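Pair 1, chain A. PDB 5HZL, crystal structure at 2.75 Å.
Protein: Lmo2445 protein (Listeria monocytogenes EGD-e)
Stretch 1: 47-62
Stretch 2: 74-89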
# COMPACT_ATOMS: atom_id res chain seq x y z
N THR A 47 -9.30 -17.92 29.96
CA THR A 47 -9.61 -19.22 29.42
C THR A 47 -9.84 -19.09 27.94
O THR A 47 -9.96 -17.97 27.45
CB THR A 47 -10.91 -19.77 30.06
OG1 THR A 47 -12.00 -18.87 29.76
CG2 THR A 47 -10.77 -19.90 31.58
N GLN A 48 -9.92 -20.22 27.24
CA GLN A 48 -10.20 -20.19 25.82
C GLN A 48 -11.61 -19.60 25.63
O GLN A 48 -11.86 -18.94 24.63
CB GLN A 48 -10.05 -21.57 25.17
CG GLN A 48 -10.32 -21.59 23.66
CD GLN A 48 -9.38 -20.70 22.86
OE1 GLN A 48 -8.16 -20.83 22.94
NE2 GLN A 48 -9.96 -19.82 22.05
N ALA A 49 -12.50 -19.84 26.60
CA ALA A 49 -13.87 -19.29 26.58
C ALA A 49 -13.86 -17.76 26.65
O ALA A 49 -14.74 -17.12 26.08
CB ALA A 49 -14.70 -19.86 27.71
N ASP A 50 -12.89 -17.18 27.37
CA ASP A 50 -12.76 -15.71 27.46
C ASP A 50 -12.30 -15.16 26.10
O ASP A 50 -12.87 -14.17 25.60
CB ASP A 50 -11.77 -15.27 28.56
CG ASP A 50 -12.32 -15.45 29.98
OD1 ASP A 50 -13.52 -15.15 30.22
OD2 ASP A 50 -11.54 -15.83 30.89
N LEU A 51 -11.30 -15.79 25.48
CA LEU A 51 -10.84 -15.33 24.16
C LEU A 51 -11.96 -15.44 23.10
O LEU A 51 -12.01 -14.65 22.16
CB LEU A 51 -9.59 -16.07 23.68
CG LEU A 51 -8.30 -15.93 24.50
CD1 LEU A 51 -7.15 -16.61 23.77
CD2 LEU A 51 -7.98 -14.47 24.74
N ASP A 52 -12.85 -16.42 23.27
CA ASP A 52 -13.97 -16.60 22.33
C ASP A 52 -15.05 -15.50 22.38
O ASP A 52 -15.85 -15.38 21.44
CB ASP A 52 -14.55 -18.02 22.45
CG ASP A 52 -13.59 -19.11 21.93
OD1 ASP A 52 -12.52 -18.76 21.34
OD2 ASP A 52 -13.89 -20.31 22.08
N THR A 53 -15.06 -14.69 23.44
CA THR A 53 -16.01 -13.58 23.59
C THR A 53 -15.55 -12.32 22.85
O THR A 53 -16.30 -11.36 22.72
CB THR A 53 -16.29 -13.22 25.07
OG1 THR A 53 -15.12 -12.66 25.70
CG2 THR A 53 -16.78 -14.44 25.84
N MSE A 54 -14.31 -12.32 22.36
CA MSE A 54 -13.78 -11.17 21.64
C MSE A 54 -14.14 -11.23 20.18
O MSE A 54 -13.71 -12.13 19.45
CB MSE A 54 -12.27 -11.09 21.83
CG MSE A 54 -11.97 -10.73 23.28
SE MSE A 54 -10.03 -10.76 23.60
CE MSE A 54 -9.47 -9.16 22.59
N THR A 55 -14.96 -10.27 19.76
CA THR A 55 -15.40 -10.11 18.37
C THR A 55 -14.49 -9.15 17.61
O THR A 55 -14.58 -9.04 16.39
CB THR A 55 -16.82 -9.51 18.29
OG1 THR A 55 -16.86 -8.26 18.97
CG2 THR A 55 -17.84 -10.44 18.91
N ALA A 56 -13.62 -8.45 18.34
CA ALA A 56 -12.70 -7.48 17.77
C ALA A 56 -11.41 -7.41 18.57
O ALA A 56 -11.39 -7.73 19.77
CB ALA A 56 -13.37 -6.11 17.72
N ILE A 57 -10.33 -6.99 17.91
CA ILE A 57 -9.02 -6.83 18.54
C ILE A 57 -8.69 -5.34 18.48
O ILE A 57 -8.17 -4.86 17.48
CB ILE A 57 -7.91 -7.65 17.84
CG1 ILE A 57 -8.31 -9.13 17.65
CG2 ILE A 57 -6.60 -7.53 18.61
CD1 ILE A 57 -8.55 -9.89 18.93
N PRO A 58 -9.00 -4.59 19.55
CA PRO A 58 -8.72 -3.16 19.57
C PRO A 58 -7.33 -2.82 20.06
O PRO A 58 -7.11 -2.70 21.26
CB PRO A 58 -9.79 -2.62 20.52
CG PRO A 58 -9.98 -3.72 21.50
CD PRO A 58 -9.72 -5.01 20.77
N LEU A 59 -6.42 -2.63 19.11
CA LEU A 59 -5.03 -2.28 19.39
C LEU A 59 -4.58 -1.00 18.69
O LEU A 59 -3.42 -0.91 18.28
CB LEU A 59 -4.14 -3.42 18.96
CG LEU A 59 -4.33 -4.74 19.67
CD1 LEU A 59 -3.40 -5.77 19.07
CD2 LEU A 59 -4.06 -4.59 21.16
N PRO A 60 -5.48 0.01 18.53
CA PRO A 60 -4.97 1.19 17.84
C PRO A 60 -4.15 2.10 18.71
O PRO A 60 -4.33 2.15 19.91
CB PRO A 60 -6.24 1.94 17.44
CG PRO A 60 -7.19 1.59 18.51
CD PRO A 60 -6.92 0.15 18.82
N SER A 61 -3.24 2.82 18.06
CA SER A 61 -2.40 3.83 18.66
C SER A 61 -1.73 3.43 19.95
O SER A 61 -1.94 4.07 20.96
CB SER A 61 -3.25 5.11 18.84
OG SER A 61 -2.47 6.24 19.20
N LEU A 62 -0.92 2.37 19.88
CA LEU A 62 -0.17 1.84 21.06
C LEU A 62 1.34 1.68 20.80
O LEU A 62 2.03 1.00 21.56
CB LEU A 62 -0.75 0.49 21.52
CG LEU A 62 -2.21 0.45 21.97
CD1 LEU A 62 -2.68 -0.99 22.14
CD2 LEU A 62 -2.41 1.26 23.24
N ASN A 74 0.14 -16.53 19.72
CA ASN A 74 0.25 -17.44 20.86
C ASN A 74 -1.09 -18.03 21.22
O ASN A 74 -1.15 -18.92 22.03
CB ASN A 74 0.82 -16.75 22.11
CG ASN A 74 2.29 -16.41 21.97
OD1 ASN A 74 2.94 -16.71 20.96
ND2 ASN A 74 2.84 -15.77 23.00
N GLU A 75 -2.17 -17.51 20.64
CA GLU A 75 -3.50 -18.05 20.90
C GLU A 75 -4.37 -17.94 19.65
O GLU A 75 -3.91 -17.50 18.60
CB GLU A 75 -4.17 -17.29 22.06
CG GLU A 75 -3.41 -17.27 23.38
CD GLU A 75 -3.14 -18.64 23.97
OE1 GLU A 75 -3.76 -19.66 23.57
OE2 GLU A 75 -2.28 -18.69 24.87
N VAL A 76 -5.61 -18.37 19.78
CA VAL A 76 -6.58 -18.34 18.70
C VAL A 76 -7.83 -17.61 19.20
O VAL A 76 -8.48 -18.07 20.15
CB VAL A 76 -6.98 -19.78 18.27
CG1 VAL A 76 -8.09 -19.75 17.23
CG2 VAL A 76 -5.76 -20.54 17.76
N PHE A 77 -8.15 -16.47 18.57
CA PHE A 77 -9.34 -15.69 18.91
C PHE A 77 -10.35 -16.18 17.88
O PHE A 77 -10.59 -15.53 16.89
CB PHE A 77 -9.06 -14.21 18.74
CG PHE A 77 -7.96 -13.68 19.61
CD1 PHE A 77 -6.62 -13.82 19.23
CD2 PHE A 77 -8.25 -13.01 20.81
CE1 PHE A 77 -5.60 -13.32 20.03
CE2 PHE A 77 -7.23 -12.50 21.61
CZ PHE A 77 -5.90 -12.66 21.23
N THR A 78 -10.93 -17.36 18.13
CA THR A 78 -11.87 -18.01 17.19
C THR A 78 -12.98 -17.16 16.59
O THR A 78 -13.41 -17.46 15.50
CB THR A 78 -12.60 -19.24 17.81
OG1 THR A 78 -13.44 -18.79 18.86
CG2 THR A 78 -11.64 -20.32 18.35
N ASN A 79 -13.43 -16.11 17.28
CA ASN A 79 -14.54 -15.25 16.78
C ASN A 79 -14.25 -13.78 16.49
O ASN A 79 -15.16 -13.01 16.23
CB ASN A 79 -15.67 -15.27 17.81
CG ASN A 79 -16.16 -16.65 18.07
OD1 ASN A 79 -16.32 -17.46 17.17
ND2 ASN A 79 -16.41 -16.93 19.33
N ALA A 80 -12.98 -13.40 16.54
CA ALA A 80 -12.62 -12.03 16.29
C ALA A 80 -12.76 -11.79 14.79
O ALA A 80 -12.05 -12.41 13.99
CB ALA A 80 -11.20 -11.77 16.76
N ILE A 81 -13.69 -10.92 14.41
CA ILE A 81 -13.90 -10.59 13.00
C ILE A 81 -13.25 -9.29 12.57
O ILE A 81 -13.22 -9.00 11.38
CB ILE A 81 -15.41 -10.58 12.59
CG1 ILE A 81 -16.20 -9.45 13.28
CG2 ILE A 81 -16.04 -11.94 12.86
CD1 ILE A 81 -17.62 -9.32 12.77
N GLU A 82 -12.70 -8.52 13.51
CA GLU A 82 -12.07 -7.25 13.20
C GLU A 82 -10.75 -7.05 13.92
O GLU A 82 -10.63 -7.31 15.10
CB GLU A 82 -13.02 -6.12 13.62
CG GLU A 82 -12.47 -4.70 13.49
CD GLU A 82 -13.45 -3.63 13.98
OE1 GLU A 82 -13.07 -2.87 14.91
OE2 GLU A 82 -14.60 -3.57 13.47
N LEU A 83 -9.75 -6.56 13.18
CA LEU A 83 -8.44 -6.24 13.71
C LEU A 83 -8.24 -4.72 13.55
O LEU A 83 -8.20 -4.22 12.42
CB LEU A 83 -7.35 -6.97 12.94
CG LEU A 83 -5.92 -6.65 13.38
CD1 LEU A 83 -5.71 -6.91 14.86
CD2 LEU A 83 -4.93 -7.44 12.53
N ALA A 84 -8.13 -4.00 14.66
CA ALA A 84 -7.93 -2.55 14.68
C ALA A 84 -6.49 -2.24 15.12
O ALA A 84 -6.18 -2.31 16.32
CB ALA A 84 -8.92 -1.92 15.64
N ILE A 85 -5.62 -1.89 14.17
CA ILE A 85 -4.21 -1.59 14.45
C ILE A 85 -3.72 -0.26 13.89
O ILE A 85 -2.53 -0.07 13.69
CB ILE A 85 -3.28 -2.73 13.96
CG1 ILE A 85 -3.50 -3.01 12.48
CG2 ILE A 85 -3.52 -4.01 14.76
CD1 ILE A 85 -2.60 -4.08 11.90
N TRP A 86 -4.64 0.67 13.67
CA TRP A 86 -4.28 1.99 13.13
C TRP A 86 -3.47 2.85 14.11
O TRP A 86 -3.62 2.71 15.31
CB TRP A 86 -5.52 2.73 12.61
CG TRP A 86 -6.72 2.78 13.52
CD1 TRP A 86 -7.75 1.89 13.56
CD2 TRP A 86 -7.04 3.80 14.48
NE1 TRP A 86 -8.68 2.27 14.50
CE2 TRP A 86 -8.27 3.44 15.07
CE3 TRP A 86 -6.40 4.96 14.90
CZ2 TRP A 86 -8.89 4.21 16.07
CZ3 TRP A 86 -7.01 5.74 15.90
CH2 TRP A 86 -8.24 5.36 16.47
N SER A 87 -2.63 3.73 13.57
CA SER A 87 -1.75 4.65 14.31
C SER A 87 -0.63 3.96 15.13
O SER A 87 -0.18 4.48 16.15
CB SER A 87 -2.55 5.66 15.15
OG SER A 87 -3.30 6.53 14.32
N ASN A 88 -0.20 2.78 14.68
CA ASN A 88 0.90 2.02 15.30
C ASN A 88 2.17 2.28 14.52
O ASN A 88 2.18 3.15 13.67
CB ASN A 88 0.54 0.54 15.43
CG ASN A 88 -0.32 0.25 16.65
OD1 ASN A 88 0.05 0.61 17.77
ND2 ASN A 88 -1.43 -0.43 16.45
N ASN A 89 3.25 1.56 14.81
CA ASN A 89 4.55 1.75 14.15
C ASN A 89 5.08 0.35 13.81
O ASN A 89 6.09 -0.13 14.32
CB ASN A 89 5.45 2.47 15.14
CG ASN A 89 6.78 2.83 14.55
OD1 ASN A 89 6.90 3.06 13.34
ND2 ASN A 89 7.78 2.91 15.39

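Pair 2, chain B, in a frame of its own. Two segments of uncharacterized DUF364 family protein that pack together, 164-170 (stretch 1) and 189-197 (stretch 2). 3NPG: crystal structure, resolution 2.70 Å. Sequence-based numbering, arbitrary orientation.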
# COMPACT_ATOMS: atom_id res chain seq x y z
N GLU B 164 6.31 26.07 -10.16
CA GLU B 164 5.74 27.26 -9.50
C GLU B 164 6.45 27.63 -8.18
O GLU B 164 6.18 28.70 -7.62
CB GLU B 164 4.23 27.07 -9.25
CG GLU B 164 3.42 26.75 -10.50
CD GLU B 164 3.43 27.81 -11.58
OE1 GLU B 164 3.53 29.01 -11.24
OE2 GLU B 164 3.30 27.44 -12.77
N VAL B 165 7.36 26.76 -7.68
CA VAL B 165 8.04 26.98 -6.40
C VAL B 165 9.42 27.65 -6.55
O VAL B 165 10.10 27.47 -7.57
CB VAL B 165 8.11 25.69 -5.55
CG1 VAL B 165 6.72 25.17 -5.22
CG2 VAL B 165 8.94 24.61 -6.24
N ASP B 166 9.85 28.41 -5.52
CA ASP B 166 11.13 29.13 -5.52
C ASP B 166 12.21 28.29 -4.85
O ASP B 166 13.40 28.53 -5.08
CB ASP B 166 10.98 30.47 -4.79
CG ASP B 166 9.72 31.22 -5.16
OD1 ASP B 166 9.65 31.73 -6.30
OD2 ASP B 166 8.80 31.27 -4.32
N GLY B 167 11.80 27.37 -3.98
CA GLY B 167 12.71 26.48 -3.27
C GLY B 167 12.24 25.05 -3.25
O GLY B 167 11.03 24.79 -3.21
N ILE B 168 13.18 24.09 -3.31
CA ILE B 168 12.87 22.66 -3.28
C ILE B 168 13.71 21.93 -2.25
O ILE B 168 14.94 22.03 -2.27
CB ILE B 168 13.02 22.02 -4.70
CG1 ILE B 168 11.99 22.61 -5.69
CG2 ILE B 168 12.91 20.49 -4.64
CD1 ILE B 168 12.32 22.39 -7.10
N ILE B 169 13.05 21.18 -1.33
CA ILE B 169 13.74 20.32 -0.37
C ILE B 169 13.34 18.88 -0.66
O ILE B 169 12.26 18.45 -0.27
CB ILE B 169 13.45 20.73 1.11
CG1 ILE B 169 13.82 22.20 1.37
CG2 ILE B 169 14.18 19.80 2.09
CD1 ILE B 169 13.44 22.68 2.71
N ALA B 170 14.16 18.19 -1.49
CA ALA B 170 13.87 16.83 -1.93
C ALA B 170 14.63 15.81 -1.12
O ALA B 170 15.86 15.92 -1.00
CB ALA B 170 14.19 16.67 -3.41
N LYS B 189 11.62 27.61 -11.95
CA LYS B 189 11.76 28.91 -11.29
C LYS B 189 12.53 28.81 -9.92
O LYS B 189 12.81 29.83 -9.28
CB LYS B 189 10.36 29.52 -11.09
CG LYS B 189 10.33 30.95 -10.62
CD LYS B 189 8.92 31.52 -10.65
CE LYS B 189 8.32 31.63 -9.28
NZ LYS B 189 6.98 32.26 -9.32
N ALA B 190 12.88 27.57 -9.51
CA ALA B 190 13.55 27.35 -8.23
C ALA B 190 14.98 27.86 -8.25
O ALA B 190 15.73 27.57 -9.19
CB ALA B 190 13.52 25.89 -7.85
N LYS B 191 15.35 28.65 -7.23
CA LYS B 191 16.70 29.20 -7.10
C LYS B 191 17.50 28.45 -6.01
O LYS B 191 18.72 28.59 -5.92
CB LYS B 191 16.65 30.72 -6.79
CG LYS B 191 15.51 31.15 -5.86
CD LYS B 191 15.39 32.67 -5.79
CE LYS B 191 14.27 33.09 -4.88
NZ LYS B 191 14.16 34.57 -4.81
N LEU B 192 16.80 27.60 -5.24
CA LEU B 192 17.38 26.84 -4.15
C LEU B 192 16.85 25.39 -4.17
O LEU B 192 15.66 25.17 -3.95
CB LEU B 192 17.02 27.53 -2.81
CG LEU B 192 17.59 26.91 -1.53
CD1 LEU B 192 19.10 27.08 -1.47
CD2 LEU B 192 16.98 27.54 -0.33
N ILE B 193 17.73 24.42 -4.51
CA ILE B 193 17.36 22.99 -4.55
C ILE B 193 18.26 22.20 -3.60
O ILE B 193 19.47 22.08 -3.84
CB ILE B 193 17.39 22.42 -6.00
CG1 ILE B 193 16.45 23.23 -6.93
CG2 ILE B 193 17.04 20.92 -6.02
CD1 ILE B 193 16.59 22.95 -8.36
N VAL B 194 17.68 21.71 -2.49
CA VAL B 194 18.43 20.98 -1.46
C VAL B 194 18.07 19.49 -1.48
O VAL B 194 16.90 19.14 -1.33
CB VAL B 194 18.20 21.60 -0.05
CG1 VAL B 194 19.12 20.97 0.98
CG2 VAL B 194 18.38 23.11 -0.08
N ILE B 195 19.08 18.63 -1.64
CA ILE B 195 18.89 17.17 -1.58
C ILE B 195 19.31 16.71 -0.17
O ILE B 195 20.49 16.74 0.16
CB ILE B 195 19.69 16.45 -2.71
CG1 ILE B 195 19.38 17.07 -4.12
CG2 ILE B 195 19.44 14.94 -2.70
CD1 ILE B 195 17.86 17.12 -4.53
N THR B 196 18.32 16.43 0.69
CA THR B 196 18.57 16.15 2.10
C THR B 196 18.38 14.69 2.49
O THR B 196 17.44 14.03 2.04
CB THR B 196 17.75 17.11 3.00
OG1 THR B 196 18.14 16.92 4.36
CG2 THR B 196 16.24 16.91 2.86
N GLY B 197 19.24 14.21 3.39
CA GLY B 197 19.17 12.86 3.92
C GLY B 197 20.47 12.08 3.81
O GLY B 197 21.34 12.43 3.01
O HOH W 1 12.06 32.45 -8.24

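Pair 1 and pair 2 are built on the same unit: two short parallel strands, each entered from a loop, running side by side with 4.7 Å between their axes and only 4° and 6° between their directions. Fourteen central residues superpose with an RMSD of 0.8 Å.

The first rule is a backbone ladder. At the entrance a loop carbonyl receives an amide from the partner: Ile A81 N to Thr A55 O at 2.9 Å in pair 1, and Lys B191 N to Asp B166 O, also 2.9 Å, in pair 2. The next rungs alternate direction. Ile A57 N donates to Glu A82 O and Ala A84 N to Ile A57 O (2.8 and 2.9 Å); their equivalents are Ile B168 N to Leu B192 O and Val B194 N to Ile B168 O, both 2.8 Å. The following rung joins Leu A59 N to Ala A84 O at 2.8 Å and Ala B170 N to Val B194 O at 2.9 Å. The isoleucine both donates and accepts through its backbone, and so does the residue bonded to its carbonyl, Ala A84 or Val B194.

That isoleucine, Ile A57 matched to Ile B168, is also the central inward position. Each reaches back to a matched alanine: Ile A57 CD1 lies 3.9 Å from Ala A80 CB, and Ile B168 CD1 lies 3.8 Å from Ala B190 CB. The rotamers differ, mm in pair 1 and mt in pair 2. In pair 1 Ile A57 CD1 also sits over one face of the Phe A77 ring, 4.0 Å from its centroid, while Met A54 SE approaches the ring edge.

Beside the isoleucine, Leu A83 matches Ile B193. Leu A83 CD1 turns back to Ile A57 CB at 3.8 Å; Ile B193 CG1 meets Ile B168 CD1 more loosely, at 4.2 Å. One step on, one partner shrinks and the other keeps its identity but changes rotamer. Leu A59 CB is 4.3 Å from CG2 of Ile A85 (pt), whereas small Ala B170 is met by Ile B195 (mm), whose CD1 comes to 3.9 Å from Ala B170 CB. At the matched position before the strands, CA-to-CB points sideways in Met A54 and away in Val B165.

The opposite face, with Ala A56, Glu A82, Pro A58 and Ala A84, is partly exposed in pair 1 except for Ala A84. Its counterparts Gly B167, Leu B192, Ile B169 and Val B194 are all buried.

At the loop of pair 1, Asn A79 ND2 bonds Asp A52 O at 2.7 Å. In pair 2 a water donates to Asp B166 OD1 and to Lys B189 O.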